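Local coordinates for regulatory protein SdiA (PDB 4LFU) that acts as a LuxR-type quorum-sensing receptor and transcription factor, activating the ftsQAZ cell-division genes and, in response to an extracellular autoinducer, ydiV, at residues E24-E29 with L162-R167; H28-Q33 with G131-S136; P176-S181 with C232-T237; K185-W190 with K216-K221. All coordinates share one frame; numbering follows the deposited sequence.

Interaction 1 (E24-E29 with L162-R167); sequences EEVYHE and LMALMR
Val26 and Ala164 mark the backbone register of two helical segments, 24-29 and 162-167, their CA atoms lying 7.3 Å apart. The segment axes approach to 10.0 Å and run nearly antiparallel, at 171°. Val26 faces the other helix and divides its two methyls between neighbouring residues. With CG1 anti to the backbone N (chi1 177°), that branch is directed at Leu165, meeting CG of Leu165 at 3.9 Å, while CG2 of Val26 rests on the CB of Ala164, also at 3.9 Å. Leu165 meets Val26 with its branch point and CD1, and turns both methyls to Tyr27. The tyrosine is not aimed at the partner helix from its CB, yet its far end reaches across: OH of Tyr27 lies 3.9 Å from CD2 of Leu165, and CE1 of Tyr27 is 4.0 Å from CD1 of Leu165. The two side chains stand roughly perpendicular, with CD1 oblique to the ring. No hydrogen bond links the segments, and all four touching residues are buried. Phe17 of helix 6-19 packs on Val26, and Leu44 of strand 41-47 on Leu165. The arrangement is an antiparallel helix pair lying against the sheet of the GAF-like autoinducer-binding domain.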
# COMPACT_ATOMS: atom_id res chain seq x y z
N GLU A 24 -3.13 10.87 -21.98
CA GLU A 24 -2.10 10.90 -23.05
C GLU A 24 -0.86 11.70 -22.69
O GLU A 24 0.25 11.33 -23.09
CB GLU A 24 -2.69 11.32 -24.42
CG GLU A 24 -1.70 12.00 -25.45
CD GLU A 24 -0.60 11.08 -26.06
OE1 GLU A 24 -0.53 9.86 -25.75
OE2 GLU A 24 0.23 11.61 -26.85
N GLU A 25 -1.02 12.77 -21.91
CA GLU A 25 0.12 13.56 -21.43
C GLU A 25 0.98 12.76 -20.47
O GLU A 25 2.21 12.92 -20.44
CB GLU A 25 -0.34 14.82 -20.69
CG GLU A 25 -0.86 15.98 -21.53
CD GLU A 25 -1.34 17.13 -20.63
OE1 GLU A 25 -0.49 17.85 -20.04
OE2 GLU A 25 -2.56 17.30 -20.47
N VAL A 26 0.33 11.92 -19.66
CA VAL A 26 1.02 11.01 -18.73
C VAL A 26 1.80 9.95 -19.53
O VAL A 26 3.00 9.75 -19.31
CB VAL A 26 0.02 10.33 -17.73
CG1 VAL A 26 0.72 9.36 -16.85
CG2 VAL A 26 -0.72 11.36 -16.88
N TYR A 27 1.11 9.29 -20.47
CA TYR A 27 1.73 8.25 -21.30
C TYR A 27 2.85 8.78 -22.18
O TYR A 27 3.91 8.16 -22.27
CB TYR A 27 0.70 7.50 -22.13
CG TYR A 27 -0.33 6.80 -21.29
CD1 TYR A 27 0.04 5.99 -20.22
CD2 TYR A 27 -1.67 6.94 -21.56
CE1 TYR A 27 -0.92 5.34 -19.44
CE2 TYR A 27 -2.63 6.31 -20.80
CZ TYR A 27 -2.25 5.51 -19.74
OH TYR A 27 -3.22 4.87 -18.98
N HIS A 28 2.64 9.95 -22.76
CA HIS A 28 3.66 10.57 -23.60
C HIS A 28 4.94 10.89 -22.82
O HIS A 28 6.05 10.69 -23.32
CB HIS A 28 3.12 11.82 -24.31
CG HIS A 28 4.13 12.49 -25.18
ND1 HIS A 28 4.81 13.63 -24.80
CD2 HIS A 28 4.62 12.15 -26.40
CE1 HIS A 28 5.66 13.97 -25.75
NE2 HIS A 28 5.57 13.09 -26.73
N GLU A 29 4.78 11.39 -21.59
CA GLU A 29 5.91 11.69 -20.71
C GLU A 29 6.68 10.43 -20.29
O GLU A 29 7.90 10.47 -20.20
CB GLU A 29 5.45 12.48 -19.47
CG GLU A 29 6.58 13.03 -18.56
CD GLU A 29 7.59 13.91 -19.31
OE1 GLU A 29 7.16 14.74 -20.14
OE2 GLU A 29 8.81 13.76 -19.06
N LEU A 162 0.98 7.08 -12.04
CA LEU A 162 -0.22 6.44 -11.53
C LEU A 162 -1.00 7.32 -10.55
O LEU A 162 -2.22 7.20 -10.47
CB LEU A 162 0.10 5.08 -10.91
CG LEU A 162 0.58 3.96 -11.84
CD1 LEU A 162 1.20 2.83 -11.05
CD2 LEU A 162 -0.56 3.46 -12.70
N MET A 163 -0.31 8.19 -9.80
CA MET A 163 -1.02 9.22 -8.99
C MET A 163 -1.74 10.25 -9.87
O MET A 163 -2.92 10.57 -9.61
CB MET A 163 -0.10 9.91 -7.98
CG MET A 163 0.38 8.98 -6.82
SD MET A 163 -0.89 8.01 -5.95
CE MET A 163 -1.94 9.31 -5.31
N ALA A 164 -1.07 10.73 -10.93
CA ALA A 164 -1.74 11.55 -11.94
C ALA A 164 -2.96 10.84 -12.52
O ALA A 164 -4.05 11.41 -12.57
CB ALA A 164 -0.78 11.94 -13.06
N LEU A 165 -2.80 9.60 -12.96
CA LEU A 165 -3.93 8.86 -13.54
C LEU A 165 -5.07 8.60 -12.54
O LEU A 165 -6.21 8.48 -12.95
CB LEU A 165 -3.46 7.55 -14.20
CG LEU A 165 -2.57 7.69 -15.44
CD1 LEU A 165 -1.71 6.45 -15.64
CD2 LEU A 165 -3.40 7.96 -16.68
N MET A 166 -4.74 8.48 -11.26
CA MET A 166 -5.76 8.38 -10.21
C MET A 166 -6.52 9.69 -10.06
O MET A 166 -7.75 9.68 -9.99
CB MET A 166 -5.15 7.95 -8.87
CG MET A 166 -5.12 6.43 -8.68
SD MET A 166 -4.56 5.92 -7.04
CE MET A 166 -6.10 5.82 -6.14
N ARG A 167 -5.78 10.80 -10.03
CA ARG A 167 -6.36 12.15 -10.01
C ARG A 167 -7.29 12.41 -11.20
O ARG A 167 -8.33 13.02 -11.03
CB ARG A 167 -5.25 13.22 -9.96
CG ARG A 167 -5.71 14.62 -10.34
CD ARG A 167 -4.66 15.69 -10.02
NE ARG A 167 -3.45 15.56 -10.83
CZ ARG A 167 -3.37 15.89 -12.12
NH1 ARG A 167 -4.43 16.35 -12.76
NH2 ARG A 167 -2.22 15.74 -12.77

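Interaction 2 (H28-Q33 with G131-S136); sequences HEIELQ and GFLSFS
Apolar contacts join Ile30 of helical segment 28-33 to Leu133 and Phe135 of strand 131-136, and a single methyl makes both of them. CG2 of Ile30 lies 3.8 Å from CD1 of Leu133 and 4.0 Å from CE1 of Phe135. That branch is anti to the backbone N of Ile30, whereas CG1 (chi1 -71°) sits beside the N and leaves CG2 to face the strand. The Ile30 and Leu133 side chains lie alongside, running in opposing senses. Phe135 is met differently: the methyl comes to the edge of its ring, near the ring plane, with the two side chains crossing obliquely. Leu133 and Phe135 are alternate residues of the strand, consistent with both reaching the same side of the sheet, and Leu133 also packs on Leu157 and Val158 of helix 147-167.

A polar bond lies within the helical segment. NE2 of Gln33 donates to OE2 of Glu29 over 2.9 Å in a nearly straight bond (169°), with the acceptor only 7° out of the amide plane. The same carboxylate oxygen also forms a salt bridge with Arg16 of helix 6-19, so two donors hold it and tie the helix to its outer neighbour.

No hydrogen bond crosses from helix to strand. With all three touching residues buried, the chemistry of the contact is consistent with hydrophobic burial, rather than directed bonds, joining Ile30 to the strand.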
# COMPACT_ATOMS: atom_id res chain seq x y z
N HIS A 28 2.64 9.95 -22.76
CA HIS A 28 3.66 10.57 -23.60
C HIS A 28 4.94 10.89 -22.82
O HIS A 28 6.05 10.69 -23.32
CB HIS A 28 3.12 11.82 -24.31
CG HIS A 28 4.13 12.49 -25.18
ND1 HIS A 28 4.81 13.63 -24.80
CD2 HIS A 28 4.62 12.15 -26.40
CE1 HIS A 28 5.66 13.97 -25.75
NE2 HIS A 28 5.57 13.09 -26.73
N GLU A 29 4.78 11.39 -21.59
CA GLU A 29 5.91 11.69 -20.71
C GLU A 29 6.68 10.43 -20.29
O GLU A 29 7.90 10.47 -20.20
CB GLU A 29 5.45 12.48 -19.47
CG GLU A 29 6.58 13.03 -18.56
CD GLU A 29 7.59 13.91 -19.31
OE1 GLU A 29 7.16 14.74 -20.14
OE2 GLU A 29 8.81 13.76 -19.06
N ILE A 30 5.96 9.33 -20.03
CA ILE A 30 6.61 8.05 -19.71
C ILE A 30 7.41 7.54 -20.91
O ILE A 30 8.55 7.10 -20.74
CB ILE A 30 5.63 6.96 -19.26
CG1 ILE A 30 5.09 7.28 -17.86
CG2 ILE A 30 6.31 5.57 -19.30
CD1 ILE A 30 3.78 6.54 -17.54
N GLU A 31 6.82 7.63 -22.10
CA GLU A 31 7.52 7.29 -23.35
C GLU A 31 8.81 8.10 -23.55
O GLU A 31 9.87 7.53 -23.80
CB GLU A 31 6.60 7.42 -24.57
CG GLU A 31 7.30 6.95 -25.86
CD GLU A 31 6.39 6.96 -27.07
OE1 GLU A 31 6.30 5.90 -27.74
OE2 GLU A 31 5.75 8.01 -27.35
N LEU A 32 8.71 9.42 -23.39
CA LEU A 32 9.89 10.31 -23.44
C LEU A 32 10.97 9.97 -22.42
O LEU A 32 12.16 9.97 -22.76
CB LEU A 32 9.45 11.77 -23.30
CG LEU A 32 10.30 12.89 -23.90
CD1 LEU A 32 10.96 13.77 -22.81
CD2 LEU A 32 11.33 12.40 -24.97
N GLN A 33 10.57 9.67 -21.19
CA GLN A 33 11.48 9.28 -20.10
C GLN A 33 12.16 7.94 -20.37
O GLN A 33 13.33 7.77 -20.09
CB GLN A 33 10.74 9.22 -18.75
CG GLN A 33 10.36 10.56 -18.17
CD GLN A 33 11.55 11.47 -17.99
OE1 GLN A 33 12.62 11.04 -17.54
NE2 GLN A 33 11.39 12.75 -18.36
N GLY A 131 0.67 -1.37 -9.34
CA GLY A 131 1.11 -0.78 -10.58
C GLY A 131 2.52 -1.21 -10.88
O GLY A 131 3.38 -1.26 -9.98
N PHE A 132 2.75 -1.56 -12.15
CA PHE A 132 4.06 -2.01 -12.63
C PHE A 132 4.48 -1.15 -13.83
O PHE A 132 3.76 -1.07 -14.82
CB PHE A 132 3.99 -3.48 -13.07
CG PHE A 132 3.65 -4.44 -11.96
CD1 PHE A 132 4.65 -5.10 -11.27
CD2 PHE A 132 2.31 -4.69 -11.60
CE1 PHE A 132 4.35 -5.96 -10.23
CE2 PHE A 132 1.99 -5.59 -10.58
CZ PHE A 132 3.00 -6.22 -9.89
N LEU A 133 5.65 -0.54 -13.75
CA LEU A 133 6.19 0.18 -14.89
C LEU A 133 7.43 -0.55 -15.43
O LEU A 133 8.41 -0.70 -14.72
CB LEU A 133 6.55 1.63 -14.51
CG LEU A 133 7.22 2.47 -15.60
CD1 LEU A 133 6.29 2.73 -16.78
CD2 LEU A 133 7.71 3.77 -14.99
N SER A 134 7.36 -1.01 -16.67
CA SER A 134 8.46 -1.73 -17.31
C SER A 134 9.04 -0.90 -18.42
O SER A 134 8.31 -0.26 -19.14
CB SER A 134 7.95 -3.00 -17.93
OG SER A 134 7.75 -3.98 -16.95
N PHE A 135 10.37 -0.89 -18.53
CA PHE A 135 11.06 -0.39 -19.72
C PHE A 135 11.78 -1.56 -20.39
O PHE A 135 12.30 -2.43 -19.71
CB PHE A 135 12.11 0.67 -19.37
CG PHE A 135 11.54 1.98 -18.85
CD1 PHE A 135 10.27 2.42 -19.23
CD2 PHE A 135 12.29 2.77 -18.00
CE1 PHE A 135 9.76 3.62 -18.75
CE2 PHE A 135 11.79 3.99 -17.54
CZ PHE A 135 10.52 4.41 -17.92
N SER A 136 11.80 -1.59 -21.71
CA SER A 136 12.53 -2.65 -22.41
C SER A 136 13.27 -2.14 -23.63
O SER A 136 12.98 -1.09 -24.15
CB SER A 136 11.61 -3.82 -22.78
OG SER A 136 10.62 -3.42 -23.69

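Interaction 3 (P176-S181 with C232-T237); sequences PEMNFS and CYAAAT
The carbonyl oxygen of Tyr233, beside which the methyl of Met178 packs, is gripped by two donors from Thr237: OG1 at 2.8 Å and the backbone N at 3.1 Å. They approach from opposite faces of the carbonyl plane, the hydroxyl tilted 25° from it. The site belongs to the LuxR-type helix-turn-helix domain, where the linker 176-181 runs past the last helix, 227-237.

Met178 carries the contact. Its chain is extended beyond CG (chi2 -164°, chi3 -173°), which carries the thioether across to the helix nearly at a right angle to the Tyr233 side chain. CE of Met178 is 3.4 Å from CB of Tyr233, a tight approach, and lies at the edge of the tyrosine ring, near its plane. SD of Met178 lies beside the next residue, 3.8 Å from the backbone N of Ala234. Nearer its backbone, Met178 also packs within the linker: its CB lies 3.8 Å above the centre of one face of the Phe180 ring. Phe180 in turn packs on Leu188 of helix 182-192 and Met218 of helix 208-222, connecting the linker to the helical core.

The tyrosine's polar end looks to the dimer: its OH is hydrogen-bonded to Glu193 of the second subunit, and its ring meets Phe52 of the same chain with planes nearly perpendicular. Ser181 closes the linker as N-cap of helix 182-192, its OG accepting from the backbone N of Glu184. Back at the Met178 methyl, the side-chain oxygen of Thr237 is a further neighbour, its OG1 4.0 Å from CE of Met178.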
# COMPACT_ATOMS: atom_id res chain seq x y z
N PRO A 176 -13.92 -0.18 -8.32
CA PRO A 176 -15.35 0.14 -8.30
C PRO A 176 -15.68 1.23 -7.27
O PRO A 176 -15.14 1.23 -6.15
CB PRO A 176 -16.00 -1.18 -7.88
CG PRO A 176 -15.08 -2.21 -8.38
CD PRO A 176 -13.71 -1.64 -8.17
N GLU A 177 -16.54 2.16 -7.68
CA GLU A 177 -16.93 3.28 -6.83
C GLU A 177 -17.90 2.80 -5.76
O GLU A 177 -18.82 2.03 -6.05
CB GLU A 177 -17.59 4.35 -7.68
CG GLU A 177 -17.50 5.75 -7.11
CD GLU A 177 -18.46 6.71 -7.79
OE1 GLU A 177 -19.41 6.22 -8.46
OE2 GLU A 177 -18.27 7.95 -7.64
N MET A 178 -17.64 3.21 -4.52
CA MET A 178 -18.53 2.92 -3.40
C MET A 178 -18.76 4.21 -2.65
O MET A 178 -18.08 4.51 -1.65
CB MET A 178 -17.95 1.85 -2.45
CG MET A 178 -17.14 0.75 -3.14
SD MET A 178 -16.82 -0.75 -2.17
CE MET A 178 -15.72 -1.49 -3.37
N ASN A 179 -19.71 5.01 -3.16
CA ASN A 179 -20.07 6.26 -2.51
C ASN A 179 -21.03 5.95 -1.38
O ASN A 179 -22.23 5.91 -1.58
CB ASN A 179 -20.70 7.24 -3.51
CG ASN A 179 -19.74 7.66 -4.61
OD1 ASN A 179 -18.58 8.05 -4.35
ND2 ASN A 179 -20.20 7.57 -5.86
N PHE A 180 -20.49 5.69 -0.21
CA PHE A 180 -21.31 5.25 0.91
C PHE A 180 -21.35 6.37 1.92
O PHE A 180 -20.39 7.11 2.08
CB PHE A 180 -20.77 3.96 1.57
CG PHE A 180 -20.88 2.71 0.71
CD1 PHE A 180 -21.66 2.68 -0.45
CD2 PHE A 180 -20.20 1.56 1.09
CE1 PHE A 180 -21.74 1.52 -1.24
CE2 PHE A 180 -20.28 0.39 0.31
CZ PHE A 180 -21.06 0.38 -0.85
N SER A 181 -22.49 6.47 2.60
CA SER A 181 -22.71 7.45 3.65
C SER A 181 -21.91 7.03 4.84
O SER A 181 -21.52 5.86 4.95
CB SER A 181 -24.20 7.48 4.03
OG SER A 181 -24.56 6.32 4.79
N CYS A 232 -16.25 -7.09 1.91
CA CYS A 232 -14.94 -7.53 1.39
C CYS A 232 -14.37 -6.59 0.36
O CYS A 232 -13.19 -6.34 0.37
CB CYS A 232 -15.02 -8.93 0.80
SG CYS A 232 -15.22 -10.14 2.07
N TYR A 233 -15.22 -6.08 -0.53
CA TYR A 233 -14.79 -5.07 -1.51
C TYR A 233 -14.31 -3.78 -0.84
O TYR A 233 -13.24 -3.24 -1.17
CB TYR A 233 -15.91 -4.80 -2.52
CG TYR A 233 -15.89 -5.72 -3.72
CD1 TYR A 233 -15.94 -7.10 -3.57
CD2 TYR A 233 -15.83 -5.21 -5.02
CE1 TYR A 233 -15.94 -7.95 -4.68
CE2 TYR A 233 -15.82 -6.06 -6.15
CZ TYR A 233 -15.88 -7.42 -5.96
OH TYR A 233 -15.89 -8.26 -7.05
N ALA A 234 -15.10 -3.31 0.13
CA ALA A 234 -14.73 -2.18 0.99
C ALA A 234 -13.42 -2.37 1.77
O ALA A 234 -12.56 -1.49 1.83
CB ALA A 234 -15.86 -1.94 1.98
N ALA A 235 -13.29 -3.54 2.39
CA ALA A 235 -12.09 -3.92 3.11
C ALA A 235 -10.87 -3.97 2.17
O ALA A 235 -9.80 -3.44 2.51
CB ALA A 235 -12.30 -5.23 3.78
N ALA A 236 -11.04 -4.56 0.96
CA ALA A 236 -9.91 -4.74 0.03
C ALA A 236 -9.35 -3.44 -0.53
O ALA A 236 -8.13 -3.30 -0.69
CB ALA A 236 -10.29 -5.67 -1.09
N THR A 237 -10.25 -2.50 -0.86
CA THR A 237 -9.88 -1.25 -1.49
C THR A 237 -9.56 -0.16 -0.47
O THR A 237 -9.10 0.92 -0.84
CB THR A 237 -10.99 -0.74 -2.40
OG1 THR A 237 -12.20 -0.67 -1.64
CG2 THR A 237 -11.20 -1.67 -3.58

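Interaction 4 (K185-W190 with K216-K221); sequences KEILRW and KNMQKK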
# COMPACT_ATOMS: atom_id res chain seq x y z
N LYS A 185 -21.06 3.11 6.00
CA LYS A 185 -19.69 2.70 6.36
C LYS A 185 -19.57 2.18 7.80
O LYS A 185 -18.92 1.14 8.05
CB LYS A 185 -18.69 3.84 6.13
CG LYS A 185 -18.48 4.19 4.66
CD LYS A 185 -17.34 5.18 4.47
CE LYS A 185 -17.82 6.41 3.68
NZ LYS A 185 -16.88 6.87 2.59
N GLU A 186 -20.22 2.86 8.75
CA GLU A 186 -20.23 2.41 10.15
C GLU A 186 -20.83 1.01 10.32
O GLU A 186 -20.25 0.15 10.97
CB GLU A 186 -20.94 3.43 11.04
CG GLU A 186 -21.19 2.97 12.48
CD GLU A 186 -21.82 4.07 13.34
OE1 GLU A 186 -22.84 4.64 12.90
OE2 GLU A 186 -21.28 4.37 14.43
N ILE A 187 -22.02 0.79 9.76
CA ILE A 187 -22.62 -0.55 9.68
C ILE A 187 -21.73 -1.59 8.96
O ILE A 187 -21.64 -2.73 9.38
CB ILE A 187 -24.06 -0.48 9.07
CG1 ILE A 187 -25.04 0.08 10.13
CG2 ILE A 187 -24.55 -1.88 8.56
CD1 ILE A 187 -26.28 0.71 9.56
N LEU A 188 -21.06 -1.17 7.88
CA LEU A 188 -20.16 -2.04 7.14
C LEU A 188 -19.01 -2.54 8.00
O LEU A 188 -18.72 -3.73 8.03
CB LEU A 188 -19.65 -1.34 5.89
CG LEU A 188 -19.41 -2.31 4.74
CD1 LEU A 188 -20.66 -3.18 4.44
CD2 LEU A 188 -18.94 -1.52 3.53
N ARG A 189 -18.40 -1.62 8.75
CA ARG A 189 -17.34 -1.96 9.72
C ARG A 189 -17.70 -3.01 10.75
O ARG A 189 -16.88 -3.88 11.06
CB ARG A 189 -16.82 -0.69 10.41
CG ARG A 189 -15.99 0.19 9.48
CD ARG A 189 -15.19 1.24 10.28
NE ARG A 189 -16.08 2.20 10.96
CZ ARG A 189 -16.61 3.26 10.37
NH1 ARG A 189 -16.36 3.54 9.09
NH2 ARG A 189 -17.39 4.06 11.08
N TRP A 190 -18.92 -2.93 11.29
CA TRP A 190 -19.39 -3.93 12.25
C TRP A 190 -19.67 -5.26 11.56
O TRP A 190 -19.50 -6.33 12.17
CB TRP A 190 -20.62 -3.44 13.07
CG TRP A 190 -20.27 -2.40 14.07
CD1 TRP A 190 -20.53 -1.06 13.98
CD2 TRP A 190 -19.54 -2.58 15.30
NE1 TRP A 190 -20.01 -0.40 15.07
CE2 TRP A 190 -19.40 -1.30 15.90
CE3 TRP A 190 -19.00 -3.70 15.96
CZ2 TRP A 190 -18.75 -1.11 17.12
CZ3 TRP A 190 -18.34 -3.51 17.18
CH2 TRP A 190 -18.22 -2.22 17.75
N LYS A 216 -29.05 -3.14 2.37
CA LYS A 216 -29.74 -3.14 1.08
C LYS A 216 -29.37 -2.02 0.14
O LYS A 216 -29.20 -2.27 -1.05
CB LYS A 216 -31.25 -3.11 1.32
CG LYS A 216 -31.93 -4.46 1.12
CD LYS A 216 -31.22 -5.59 1.88
CE LYS A 216 -31.11 -6.86 1.04
NZ LYS A 216 -30.29 -7.91 1.75
N ASN A 217 -29.23 -0.80 0.67
CA ASN A 217 -28.85 0.37 -0.14
C ASN A 217 -27.42 0.28 -0.68
O ASN A 217 -27.14 0.73 -1.79
CB ASN A 217 -29.00 1.69 0.66
CG ASN A 217 -30.47 2.00 1.05
OD1 ASN A 217 -31.42 1.47 0.47
ND2 ASN A 217 -30.64 2.89 2.03
N MET A 218 -26.51 -0.28 0.12
CA MET A 218 -25.12 -0.50 -0.26
C MET A 218 -25.04 -1.62 -1.32
O MET A 218 -24.25 -1.54 -2.25
CB MET A 218 -24.30 -0.88 0.98
CG MET A 218 -23.89 0.28 1.89
SD MET A 218 -22.81 -0.21 3.26
CE MET A 218 -23.91 -1.15 4.33
N GLN A 219 -25.87 -2.65 -1.15
CA GLN A 219 -25.99 -3.75 -2.09
C GLN A 219 -26.51 -3.24 -3.41
O GLN A 219 -25.93 -3.53 -4.45
CB GLN A 219 -26.90 -4.87 -1.54
CG GLN A 219 -26.15 -5.84 -0.67
CD GLN A 219 -27.00 -6.60 0.32
OE1 GLN A 219 -26.73 -6.59 1.53
NE2 GLN A 219 -28.03 -7.28 -0.18
N LYS A 220 -27.57 -2.43 -3.35
CA LYS A 220 -28.13 -1.78 -4.52
C LYS A 220 -27.14 -0.86 -5.25
O LYS A 220 -27.00 -0.98 -6.47
CB LYS A 220 -29.47 -1.09 -4.18
CG LYS A 220 -29.98 -0.01 -5.16
CD LYS A 220 -31.36 0.61 -4.73
CE LYS A 220 -31.33 1.35 -3.36
NZ LYS A 220 -30.17 2.31 -3.17
N LYS A 221 -26.43 0.00 -4.53
CA LYS A 221 -25.43 0.91 -5.14
C LYS A 221 -24.37 0.22 -6.04
O LYS A 221 -24.07 0.74 -7.12
CB LYS A 221 -24.67 1.71 -4.08
CG LYS A 221 -25.41 2.89 -3.53
CD LYS A 221 -24.71 3.41 -2.27
CE LYS A 221 -25.37 4.69 -1.75
NZ LYS A 221 -24.66 5.18 -0.51
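The side chains of Leu188 and Met218 pass alongside each other, head to tail, and the leucine's forked end lies against the thioether of the methionine. CD1 of Leu188 touches both of the last two atoms of Met218, CE at 3.8 Å and SD at 3.9 Å, while CD2 of Leu188 approaches SD to 4.1 Å. Both methyls thus meet the sulfur from the same side. Met218 points toward helix segment 185-190 from its CB, and its chain runs straight through chi2 (-175°) before bending at chi3 (-70°), which sets CE near both Leu188 and Ile187. The second of these contacts is looser, with CE 4.3 Å from CG2 of Ile187. Leu188 does not aim at the partner from its CB; only its end swings nearer.

The backbones stay well apart: the nearest CA atoms, those of Leu188 and Met218, are 9.0 Å from each other, so the side chains span the gap. All three touching residues are buried, and no hydrogen bond crosses. Leu188 also packs on Val230 of helix 227-237, and Ile187 on Leu204 of helix 197-204. Helices 182-192 and 208-222 meet here in the hydrophobic core of the four-helix LuxR-type DNA-binding domain, whose helix 208-222 includes the C-terminal part of the predicted helix-turn-helix motif.

Overall arrangement
The four contacts fall into two pairs, one in each domain. Interactions 1 and 2 share helix 23-36, with centres 10 Å apart, and touch through Leu162 and Gly131; interaction 1 pairs helix 23-36 with helix 147-167, and interaction 2 sets helix 23-36 against strand 130-137 of the sheet. Interactions 3 and 4, with centres 9 Å apart, lie in the DNA-binding domain, where interaction 4 is nested within the loop closed by interaction 3. Asn179 and Lys221, and Ala234 and Leu188, join this pair. Both open only after interactions 1 and 2 have closed along the chain. Between the pairs, centres are 24 to 39 Å apart without touching, consistent with separately packed sensing and DNA-binding modules.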